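PDB 6WBT: cellulase IBT99 from Metagenomes, which probably hydrolyses 6-phospho-alpha-glucosides as a family 4 glycoside hydrolase, and binds NAD, manganese and glucose 6-phosphate. Local coordinates for residues H104-Q109 / K425-D430; T123-V128 / E398-H403; G348-L353 / G376-F381; D191-Y196 / R337-V342. All coordinates share one frame; numbering follows the deposited sequence.

Overall arrangement
The centres of interactions 1 and 2 are 20 Å apart, and those of 3 and 4 are 19 Å apart. Interactions 1 and 4 stand on opposite sides of the chain's centre, 36 Å between centres. Interactions 2 and 3 both use helix 380-402. Two contacts approach the ligands. In interaction 2, Pro126 touches NAD and the Tyr125 side chain is about 9 Å from it. In interaction 4, the Tyr196 side chain is about 9 Å from the manganese ion. Interactions 3 and 4 also reach the third subunit.

Interaction 1 (H104-Q109 / K425-D430); sequences HGCVGQ and KKLLDD
His104 lies against Leu427, Lys426 and Asp430, all on helix 421-434. His104 CB begins the contact, 3.9 Å from Leu427 CG. Its CG stands anti to the carbonyl carbon (chi1 -68°), which brings it against the same Leu427 branch point. The imidazole and the leucine side chain run alongside each other, pointing opposite ways. His104 CD2 packs on the methyl Leu427 CD2 at 3.6 Å. The backbone N of Leu427 lies over one face of the ring. On the other branch, His104 ND1 has Lys426 CE at the ring edge, in plane, 4.0 Å away. His104 follows helix 90-103, whose end is a Schellman motif with Gly105, at positive phi, as the C-prime residue. The contact therefore joins the end of one helix to the flank of another. Further out, His104 CE1 lies 3.7 Å from Lys426 CB. At the tip, His104 NE2 donates to Asp430 OD2 at 2.5 Å; the exact length carries little weight at this resolution. The N-H...O angle is 148°. The carboxylate oxygen sits near the ring plane, but the two planes are turned 53° apart. Two residues on, Cys106 SG touches Leu427 CD1 at 3.7 Å. Leu427 also packs on Ile418.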
# COMPACT_ATOMS: atom_id res chain seq x y z
N HIS A 104 8.55 -26.85 29.66
CA HIS A 104 8.70 -27.24 28.27
C HIS A 104 9.96 -26.66 27.64
O HIS A 104 10.10 -26.70 26.41
CB HIS A 104 7.47 -26.81 27.46
CG HIS A 104 6.23 -27.56 27.82
ND1 HIS A 104 5.87 -28.74 27.21
CD2 HIS A 104 5.26 -27.29 28.73
CE1 HIS A 104 4.73 -29.17 27.72
NE2 HIS A 104 4.34 -28.31 28.65
N GLY A 105 10.88 -26.13 28.44
CA GLY A 105 12.12 -25.59 27.92
C GLY A 105 11.97 -24.32 27.10
O GLY A 105 12.70 -24.13 26.13
N CYS A 106 11.04 -23.45 27.49
CA CYS A 106 10.82 -22.19 26.79
C CYS A 106 10.92 -21.04 27.78
O CYS A 106 10.83 -21.22 28.99
CB CYS A 106 9.46 -22.17 26.09
SG CYS A 106 9.26 -23.43 24.81
N VAL A 107 11.12 -19.84 27.23
CA VAL A 107 11.29 -18.65 28.05
C VAL A 107 9.98 -18.34 28.76
O VAL A 107 8.97 -18.03 28.11
CB VAL A 107 11.76 -17.45 27.21
CG1 VAL A 107 11.72 -16.17 28.04
CG2 VAL A 107 13.16 -17.70 26.67
N GLY A 108 9.99 -18.41 30.09
CA GLY A 108 8.82 -18.07 30.87
C GLY A 108 8.90 -16.66 31.42
O GLY A 108 9.46 -16.42 32.49
N GLN A 109 8.34 -15.70 30.68
CA GLN A 109 8.39 -14.30 31.04
C GLN A 109 6.98 -13.77 31.27
O GLN A 109 5.99 -14.39 30.88
CB GLN A 109 9.10 -13.47 29.95
CG GLN A 109 9.93 -12.31 30.48
CD GLN A 109 9.12 -11.04 30.65
OE1 GLN A 109 8.11 -10.84 29.97
NE2 GLN A 109 9.55 -10.18 31.57
N LYS A 425 1.73 -26.85 20.73
CA LYS A 425 0.50 -27.52 21.12
C LYS A 425 0.55 -27.99 22.57
O LYS A 425 -0.42 -27.84 23.32
CB LYS A 425 0.21 -28.69 20.19
CG LYS A 425 -1.20 -29.26 20.32
CD LYS A 425 -1.30 -30.64 19.69
CE LYS A 425 -2.74 -31.11 19.61
NZ LYS A 425 -3.54 -30.30 18.65
N LYS A 426 1.68 -28.58 22.98
CA LYS A 426 1.82 -29.04 24.36
C LYS A 426 1.79 -27.87 25.34
O LYS A 426 1.30 -28.02 26.46
CB LYS A 426 3.11 -29.84 24.51
CG LYS A 426 3.07 -31.20 23.83
CD LYS A 426 4.47 -31.68 23.46
CE LYS A 426 5.38 -31.78 24.67
NZ LYS A 426 6.74 -32.24 24.29
N LEU A 427 2.32 -26.71 24.93
CA LEU A 427 2.24 -25.53 25.78
C LEU A 427 0.84 -24.93 25.77
O LEU A 427 0.34 -24.50 26.82
CB LEU A 427 3.26 -24.49 25.33
CG LEU A 427 4.59 -24.49 26.09
CD1 LEU A 427 5.62 -23.65 25.36
CD2 LEU A 427 4.38 -23.98 27.50
N LEU A 428 0.18 -24.91 24.61
CA LEU A 428 -1.17 -24.35 24.53
C LEU A 428 -2.15 -25.16 25.38
O LEU A 428 -2.89 -24.59 26.19
CB LEU A 428 -1.64 -24.31 23.08
CG LEU A 428 -3.06 -23.80 22.84
CD1 LEU A 428 -3.21 -22.37 23.34
CD2 LEU A 428 -3.43 -23.90 21.37
N ASP A 429 -2.16 -26.48 25.21
CA ASP A 429 -3.05 -27.32 26.00
C ASP A 429 -2.76 -27.22 27.49
O ASP A 429 -3.68 -27.35 28.31
CB ASP A 429 -2.96 -28.77 25.53
CG ASP A 429 -3.52 -28.97 24.13
OD1 ASP A 429 -4.40 -28.19 23.73
OD2 ASP A 429 -3.07 -29.92 23.44
N ASP A 430 -1.50 -27.01 27.86
CA ASP A 430 -1.17 -26.78 29.26
C ASP A 430 -1.75 -25.47 29.77
O ASP A 430 -2.10 -25.36 30.95
CB ASP A 430 0.35 -26.80 29.46
CG ASP A 430 0.87 -28.19 29.77
OD1 ASP A 430 0.22 -28.91 30.56
OD2 ASP A 430 1.94 -28.56 29.24

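Interaction 2 (T123-V128 / E398-H403); sequences TIYPMV and EAAIEH
This is a helix-to-helix contact in which Ile124 and Tyr125 of helix 114-136 reach Ala400, near the end of helix 380-402. The short axes come within 11.0 Å and cross at -65°. Helix 114-136 is kinked here, where the N atoms of Tyr125 and Pro126 make no bond to the turn before. Ile124 has CD1 anti to CA (chi2 -179°), and CD1 touches Ala400 CB at 3.8 Å. Tyr125 CE2 meets the same methyl at 4.1 Å. The phenol then gives a hydrogen bond from Tyr125 OH to Ala400 O, 2.5 Å. That oxygen lies at the ring edge, in the ring plane, while the hydroxyl stands above the carbonyl plane. A phenylalanine in place of Tyr125 would probably leave Ala400 O without this donor and weaken the link between the helices. Ala400 O also sits over one face of the His403 ring, offset toward the rim. His403 ND1 is hydrogen-bonded to Glu441 O. Tyr125 packs on Pro440, and Ile124 and Ile401 reach helix 151-161. Pro126, next in the chain, touches NAD, which places this packing next to the nucleotide pocket of a domain probably of Rossmann type.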
# COMPACT_ATOMS: atom_id res chain seq x y z
N THR A 123 -6.38 -10.97 29.95
CA THR A 123 -6.60 -9.54 30.13
C THR A 123 -7.48 -8.92 29.05
O THR A 123 -7.97 -7.80 29.24
CB THR A 123 -5.25 -8.80 30.17
OG1 THR A 123 -4.29 -9.61 30.86
CG2 THR A 123 -5.38 -7.46 30.89
N ILE A 124 -7.72 -9.62 27.94
CA ILE A 124 -8.43 -9.02 26.80
C ILE A 124 -9.83 -8.60 27.22
O ILE A 124 -10.17 -7.41 27.20
CB ILE A 124 -8.46 -9.99 25.61
CG1 ILE A 124 -7.05 -10.19 25.05
CG2 ILE A 124 -9.40 -9.48 24.53
CD1 ILE A 124 -6.99 -11.12 23.85
N TYR A 125 -10.67 -9.56 27.59
CA TYR A 125 -12.07 -9.27 27.90
C TYR A 125 -12.25 -8.48 29.19
O TYR A 125 -13.11 -7.60 29.24
CB TYR A 125 -12.88 -10.57 27.94
CG TYR A 125 -13.22 -11.10 26.57
CD1 TYR A 125 -14.06 -10.40 25.72
CD2 TYR A 125 -12.70 -12.31 26.12
CE1 TYR A 125 -14.37 -10.88 24.46
CE2 TYR A 125 -13.00 -12.80 24.87
CZ TYR A 125 -13.84 -12.08 24.04
OH TYR A 125 -14.15 -12.56 22.79
N PRO A 126 -11.49 -8.75 30.26
CA PRO A 126 -11.58 -7.86 31.44
C PRO A 126 -11.25 -6.41 31.12
O PRO A 126 -11.82 -5.51 31.74
CB PRO A 126 -10.57 -8.48 32.41
CG PRO A 126 -10.60 -9.92 32.09
CD PRO A 126 -10.74 -9.98 30.59
N MSE A 127 -10.34 -6.16 30.19
CA MSE A 127 -10.04 -4.80 29.77
C MSE A 127 -11.20 -4.21 28.98
O MSE A 127 -11.51 -3.02 29.11
CB MSE A 127 -8.76 -4.75 28.93
CG MSE A 127 -7.48 -4.61 29.74
SE MSE A 127 -7.44 -2.95 30.75
CE MSE A 127 -7.78 -1.70 29.28
N VAL A 128 -11.84 -5.04 28.15
CA VAL A 128 -13.00 -4.59 27.39
C VAL A 128 -14.14 -4.23 28.34
O VAL A 128 -14.87 -3.26 28.11
CB VAL A 128 -13.42 -5.66 26.37
CG1 VAL A 128 -14.71 -5.27 25.68
CG2 VAL A 128 -12.31 -5.87 25.34
N GLU A 398 -7.58 -12.83 17.47
CA GLU A 398 -8.64 -13.53 16.75
C GLU A 398 -9.08 -14.79 17.48
O GLU A 398 -10.24 -15.20 17.36
CB GLU A 398 -8.18 -13.87 15.33
CG GLU A 398 -7.82 -12.66 14.49
CD GLU A 398 -7.25 -13.04 13.14
OE1 GLU A 398 -7.18 -14.26 12.84
OE2 GLU A 398 -6.87 -12.13 12.37
N ALA A 399 -8.18 -15.41 18.24
CA ALA A 399 -8.54 -16.59 19.01
C ALA A 399 -9.50 -16.24 20.15
O ALA A 399 -10.34 -17.07 20.52
CB ALA A 399 -7.29 -17.27 19.56
N ALA A 400 -9.37 -15.04 20.71
CA ALA A 400 -10.28 -14.61 21.77
C ALA A 400 -11.64 -14.19 21.23
O ALA A 400 -12.66 -14.37 21.91
CB ALA A 400 -9.65 -13.47 22.57
N ILE A 401 -11.67 -13.63 20.02
CA ILE A 401 -12.93 -13.17 19.44
C ILE A 401 -13.71 -14.34 18.85
O ILE A 401 -14.90 -14.51 19.12
CB ILE A 401 -12.66 -12.08 18.39
CG1 ILE A 401 -12.01 -10.86 19.05
CG2 ILE A 401 -13.96 -11.69 17.69
CD1 ILE A 401 -11.61 -9.78 18.06
N GLU A 402 -13.04 -15.15 18.03
CA GLU A 402 -13.69 -16.24 17.31
C GLU A 402 -13.73 -17.54 18.10
O GLU A 402 -14.31 -18.52 17.61
CB GLU A 402 -12.97 -16.47 15.98
CG GLU A 402 -12.88 -15.22 15.12
CD GLU A 402 -11.77 -15.30 14.09
OE1 GLU A 402 -11.18 -16.38 13.93
OE2 GLU A 402 -11.49 -14.27 13.44
N HIS A 403 -13.15 -17.57 19.30
CA HIS A 403 -13.15 -18.76 20.16
C HIS A 403 -12.55 -19.96 19.43
O HIS A 403 -13.01 -21.10 19.59
CB HIS A 403 -14.55 -19.07 20.67
CG HIS A 403 -15.16 -17.98 21.50
ND1 HIS A 403 -15.11 -17.97 22.87
CD2 HIS A 403 -15.82 -16.86 21.14
CE1 HIS A 403 -15.72 -16.89 23.33
NE2 HIS A 403 -16.16 -16.20 22.29

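Interaction 3 (G348-L353 / G376-F381); sequences GAIENL and GSIPRF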
# COMPACT_ATOMS: atom_id res chain seq x y z
N GLY A 348 -0.60 3.66 8.75
CA GLY A 348 0.34 4.36 7.91
C GLY A 348 1.46 5.08 8.63
O GLY A 348 2.31 5.69 7.97
N ALA A 349 1.48 5.04 9.97
CA ALA A 349 2.58 5.66 10.71
C ALA A 349 3.91 5.03 10.34
O ALA A 349 4.86 5.72 9.96
CB ALA A 349 2.32 5.56 12.21
N ILE A 350 4.00 3.71 10.45
CA ILE A 350 5.10 2.93 9.90
C ILE A 350 4.58 2.29 8.62
O ILE A 350 3.71 1.41 8.67
CB ILE A 350 5.62 1.89 10.90
CG1 ILE A 350 6.03 2.56 12.21
CG2 ILE A 350 6.79 1.12 10.30
CD1 ILE A 350 6.54 1.59 13.26
N GLU A 351 5.12 2.72 7.47
CA GLU A 351 4.49 2.40 6.19
C GLU A 351 4.57 0.92 5.86
O GLU A 351 3.63 0.35 5.30
CB GLU A 351 5.13 3.23 5.08
CG GLU A 351 4.13 4.00 4.22
CD GLU A 351 4.70 4.41 2.88
OE1 GLU A 351 4.21 3.91 1.84
OE2 GLU A 351 5.65 5.22 2.86
N ASN A 352 5.69 0.27 6.21
CA ASN A 352 5.87 -1.13 5.84
C ASN A 352 4.99 -2.09 6.63
O ASN A 352 5.01 -3.29 6.35
CB ASN A 352 7.33 -1.55 6.02
CG ASN A 352 8.27 -0.36 6.07
OD1 ASN A 352 8.37 0.32 7.09
ND2 ASN A 352 8.98 -0.12 4.97
N LEU A 353 4.21 -1.60 7.60
CA LEU A 353 3.42 -2.45 8.47
C LEU A 353 1.93 -2.29 8.18
O LEU A 353 1.49 -1.32 7.56
CB LEU A 353 3.71 -2.13 9.94
CG LEU A 353 5.16 -2.36 10.37
CD1 LEU A 353 5.35 -1.96 11.82
CD2 LEU A 353 5.55 -3.82 10.15
N GLY A 376 7.62 6.68 8.98
CA GLY A 376 8.11 6.30 7.68
C GLY A 376 8.43 4.82 7.59
O GLY A 376 7.94 3.99 8.36
N SER A 377 9.28 4.50 6.62
CA SER A 377 9.66 3.11 6.38
C SER A 377 10.80 2.68 7.29
O SER A 377 11.69 3.48 7.60
CB SER A 377 10.05 2.92 4.91
OG SER A 377 8.90 2.89 4.08
N ILE A 378 10.77 1.42 7.71
CA ILE A 378 11.83 0.85 8.54
C ILE A 378 12.56 -0.20 7.71
O ILE A 378 11.97 -0.80 6.80
CB ILE A 378 11.26 0.25 9.83
CG1 ILE A 378 10.29 -0.90 9.52
CG2 ILE A 378 10.55 1.33 10.65
CD1 ILE A 378 9.71 -1.57 10.75
N PRO A 379 13.85 -0.44 7.96
CA PRO A 379 14.60 -1.40 7.15
C PRO A 379 14.07 -2.82 7.29
O PRO A 379 13.21 -3.13 8.12
CB PRO A 379 16.04 -1.27 7.67
CG PRO A 379 15.93 -0.59 8.99
CD PRO A 379 14.72 0.28 8.91
N ARG A 380 14.62 -3.71 6.46
CA ARG A 380 14.05 -5.04 6.29
C ARG A 380 14.18 -5.89 7.55
O ARG A 380 13.23 -6.59 7.93
CB ARG A 380 14.70 -5.75 5.10
CG ARG A 380 14.38 -7.23 5.00
CD ARG A 380 15.06 -7.89 3.81
NE ARG A 380 14.29 -7.76 2.58
CZ ARG A 380 14.50 -6.85 1.64
NH1 ARG A 380 15.48 -5.96 1.79
NH2 ARG A 380 13.74 -6.82 0.56
N PHE A 381 15.34 -5.84 8.21
CA PHE A 381 15.56 -6.71 9.37
C PHE A 381 14.56 -6.44 10.49
O PHE A 381 14.19 -7.36 11.22
CB PHE A 381 16.99 -6.54 9.88
CG PHE A 381 17.24 -7.24 11.19
CD1 PHE A 381 17.22 -8.62 11.28
CD2 PHE A 381 17.50 -6.51 12.34
CE1 PHE A 381 17.45 -9.26 12.48
CE2 PHE A 381 17.73 -7.14 13.55
CZ PHE A 381 17.71 -8.52 13.62
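Ala349 starts the contact with its backbone oxygen, which takes a hydrogen bond from Gly376 N. Gly376 N is 3.1 Å from Ala349 O. The Ile350 side chain adds an apolar contact. Its CG2 meets CG2 of Ile378 at 3.8 Å, the two side chains crossing obliquely, and both also pack on Phe197. Ile350 CA sends a C-H toward Gly376 O, 3.4 Å away. The same oxygen accepts the N-H of Glu351, with Glu351 N 3.2 Å from Gly376 O. Glu351 CB comes to 3.9 Å from Ser377 OG. Beyond this contact, Glu351 packs on Gly348 of the third subunit. Asn352 carries the polar side-chain contact. Its OD1 accepts the backbone N-H of Ile378 at 2.7 Å from Ile378 N, the N-H...O angle being 162°. The donor is tilted from the amide plane. Ile378 holds CG1 between its backbone N and carbonyl carbon (chi1 63°), and CG1 lies 3.3 Å from Asn352 OD1. The amide nitrogen ND2 of Asn352 is 3.1 Å from Ser377 OG. An alanine at Asn352 would probably leave Ile378 N without its acceptor and open a gap beside Ser377. Leu353 closes a type I turn from Ile350 and packs on Val359 and Ile386. Pro379, at the N-cap position, then leads into helix 380-402. The backbone N-H groups of Gly376 and Ile378 are both satisfied from the loop, the second by a side-chain amide, so the path into that helix is probably fixed mainly by polar bonds, with the buried isoleucine pair adding apolar contact.

Interaction 4 (D191-Y196 / R337-V342); sequences DIESDY and RSRQLV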
# COMPACT_ATOMS: atom_id res chain seq x y z
N ASP A 191 16.13 16.34 30.12
CA ASP A 191 16.77 16.77 28.88
C ASP A 191 16.88 15.65 27.85
O ASP A 191 17.42 15.89 26.76
CB ASP A 191 18.16 17.33 29.17
CG ASP A 191 18.14 18.39 30.25
OD1 ASP A 191 17.12 19.10 30.38
OD2 ASP A 191 19.15 18.52 30.98
N ILE A 192 16.40 14.45 28.16
CA ILE A 192 16.54 13.31 27.26
C ILE A 192 15.31 13.24 26.37
O ILE A 192 14.20 13.64 26.74
CB ILE A 192 16.76 12.00 28.05
CG1 ILE A 192 17.76 11.10 27.33
CG2 ILE A 192 15.45 11.26 28.28
CD1 ILE A 192 19.17 11.67 27.26
N GLU A 193 15.52 12.73 25.15
CA GLU A 193 14.46 12.53 24.18
C GLU A 193 15.01 11.65 23.07
O GLU A 193 16.12 11.88 22.58
CB GLU A 193 13.95 13.86 23.61
CG GLU A 193 13.05 13.72 22.39
CD GLU A 193 12.36 15.01 22.00
OE1 GLU A 193 11.76 15.66 22.88
OE2 GLU A 193 12.41 15.37 20.81
N SER A 194 14.23 10.65 22.67
CA SER A 194 14.71 9.64 21.74
C SER A 194 13.64 9.37 20.69
O SER A 194 12.45 9.54 20.93
CB SER A 194 15.08 8.34 22.45
OG SER A 194 13.96 7.81 23.13
N ASP A 195 14.11 8.94 19.52
CA ASP A 195 13.26 8.44 18.45
C ASP A 195 13.18 6.92 18.55
O ASP A 195 14.20 6.25 18.73
CB ASP A 195 13.80 8.85 17.08
CG ASP A 195 13.99 10.35 16.95
OD1 ASP A 195 13.09 11.09 17.38
OD2 ASP A 195 15.03 10.78 16.41
N TYR A 196 11.97 6.38 18.44
CA TYR A 196 11.72 5.00 18.81
C TYR A 196 10.61 4.43 17.93
O TYR A 196 9.69 5.15 17.53
CB TYR A 196 11.35 4.91 20.30
CG TYR A 196 11.06 3.53 20.83
CD1 TYR A 196 9.78 3.00 20.77
CD2 TYR A 196 12.06 2.77 21.43
CE1 TYR A 196 9.51 1.74 21.27
CE2 TYR A 196 11.79 1.51 21.93
CZ TYR A 196 10.52 1.00 21.85
OH TYR A 196 10.24 -0.25 22.35
N ARG A 337 0.86 18.92 25.17
CA ARG A 337 1.54 18.44 23.96
C ARG A 337 2.85 17.74 24.31
O ARG A 337 3.87 17.92 23.65
CB ARG A 337 1.78 19.58 22.97
CG ARG A 337 0.55 20.43 22.71
CD ARG A 337 -0.63 19.58 22.26
NE ARG A 337 -0.96 19.79 20.86
CZ ARG A 337 -1.92 20.62 20.44
NH1 ARG A 337 -2.63 21.32 21.32
NH2 ARG A 337 -2.16 20.75 19.15
N SER A 338 2.82 16.92 25.36
CA SER A 338 4.00 16.19 25.78
C SER A 338 4.32 15.08 24.79
O SER A 338 3.42 14.34 24.35
CB SER A 338 3.81 15.61 27.18
OG SER A 338 4.98 14.94 27.62
N ARG A 339 5.59 14.95 24.44
CA ARG A 339 6.05 13.96 23.46
C ARG A 339 6.45 12.69 24.21
O ARG A 339 7.50 12.65 24.85
CB ARG A 339 7.20 14.51 22.64
CG ARG A 339 7.63 13.63 21.48
CD ARG A 339 8.81 14.23 20.74
NE ARG A 339 9.19 13.44 19.57
CZ ARG A 339 10.03 12.41 19.61
NH1 ARG A 339 10.58 12.04 20.76
NH2 ARG A 339 10.32 11.75 18.50
N GLN A 340 5.61 11.66 24.11
CA GLN A 340 5.85 10.40 24.80
C GLN A 340 5.79 9.24 23.81
O GLN A 340 5.26 9.37 22.70
CB GLN A 340 4.83 10.17 25.93
CG GLN A 340 4.74 11.30 26.94
CD GLN A 340 6.01 11.45 27.76
OE1 GLN A 340 6.83 10.54 27.84
NE2 GLN A 340 6.17 12.62 28.37
N LEU A 341 6.33 8.10 24.24
CA LEU A 341 6.30 6.88 23.44
C LEU A 341 5.07 6.08 23.85
O LEU A 341 5.07 5.39 24.88
CB LEU A 341 7.58 6.07 23.64
CG LEU A 341 8.91 6.79 23.47
CD1 LEU A 341 10.07 5.83 23.68
CD2 LEU A 341 9.00 7.45 22.10
N VAL A 342 4.00 6.19 23.06
CA VAL A 342 2.74 5.54 23.36
C VAL A 342 2.44 4.50 22.28
O VAL A 342 3.12 4.43 21.25
CB VAL A 342 1.58 6.54 23.48
CG1 VAL A 342 1.93 7.64 24.48
CG2 VAL A 342 1.26 7.13 22.13
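Arg339 reaches Glu193, Ser194 and Asp195 across two strands that belong to different sheets. Strand 338-345 is part of the mixed sheet, and strand 192-197 of the curled antiparallel one. Their short axes are 8.6 Å apart at 43°, and side chains of strand 338-345 reach across, one of them to a backbone oxygen. The Arg339 chain, extended from CG to NE with CG anti to the backbone N (chi1 -172°), carries the guanidinium across to strand 192-197. Arg339 NH1 donates to Ser194 O at 3.1 Å, almost straight at 176°. The oxygen lies in the guanidinium plane, though NH1 stands above the carbonyl plane. Arg339 NH2 forms a salt bridge with Asp195 OD1 at 3.1 Å, but its hydrogen bond is weak. Glu193 comes over one face; its OE2 is 3.8 Å from Arg339 NH1, a long pairing through charge alone. Further on, Leu341 CD1 meets Tyr196 CB at 3.7 Å, the side chains crossing at about a right angle. Tyr196 OH is hydrogen-bonded to Asn264 ND2. The negative charges of Glu193 and Asp195 are probably balanced by Arg339, by salt bridges to Arg209 and, for Glu193, by Arg337 of the third subunit.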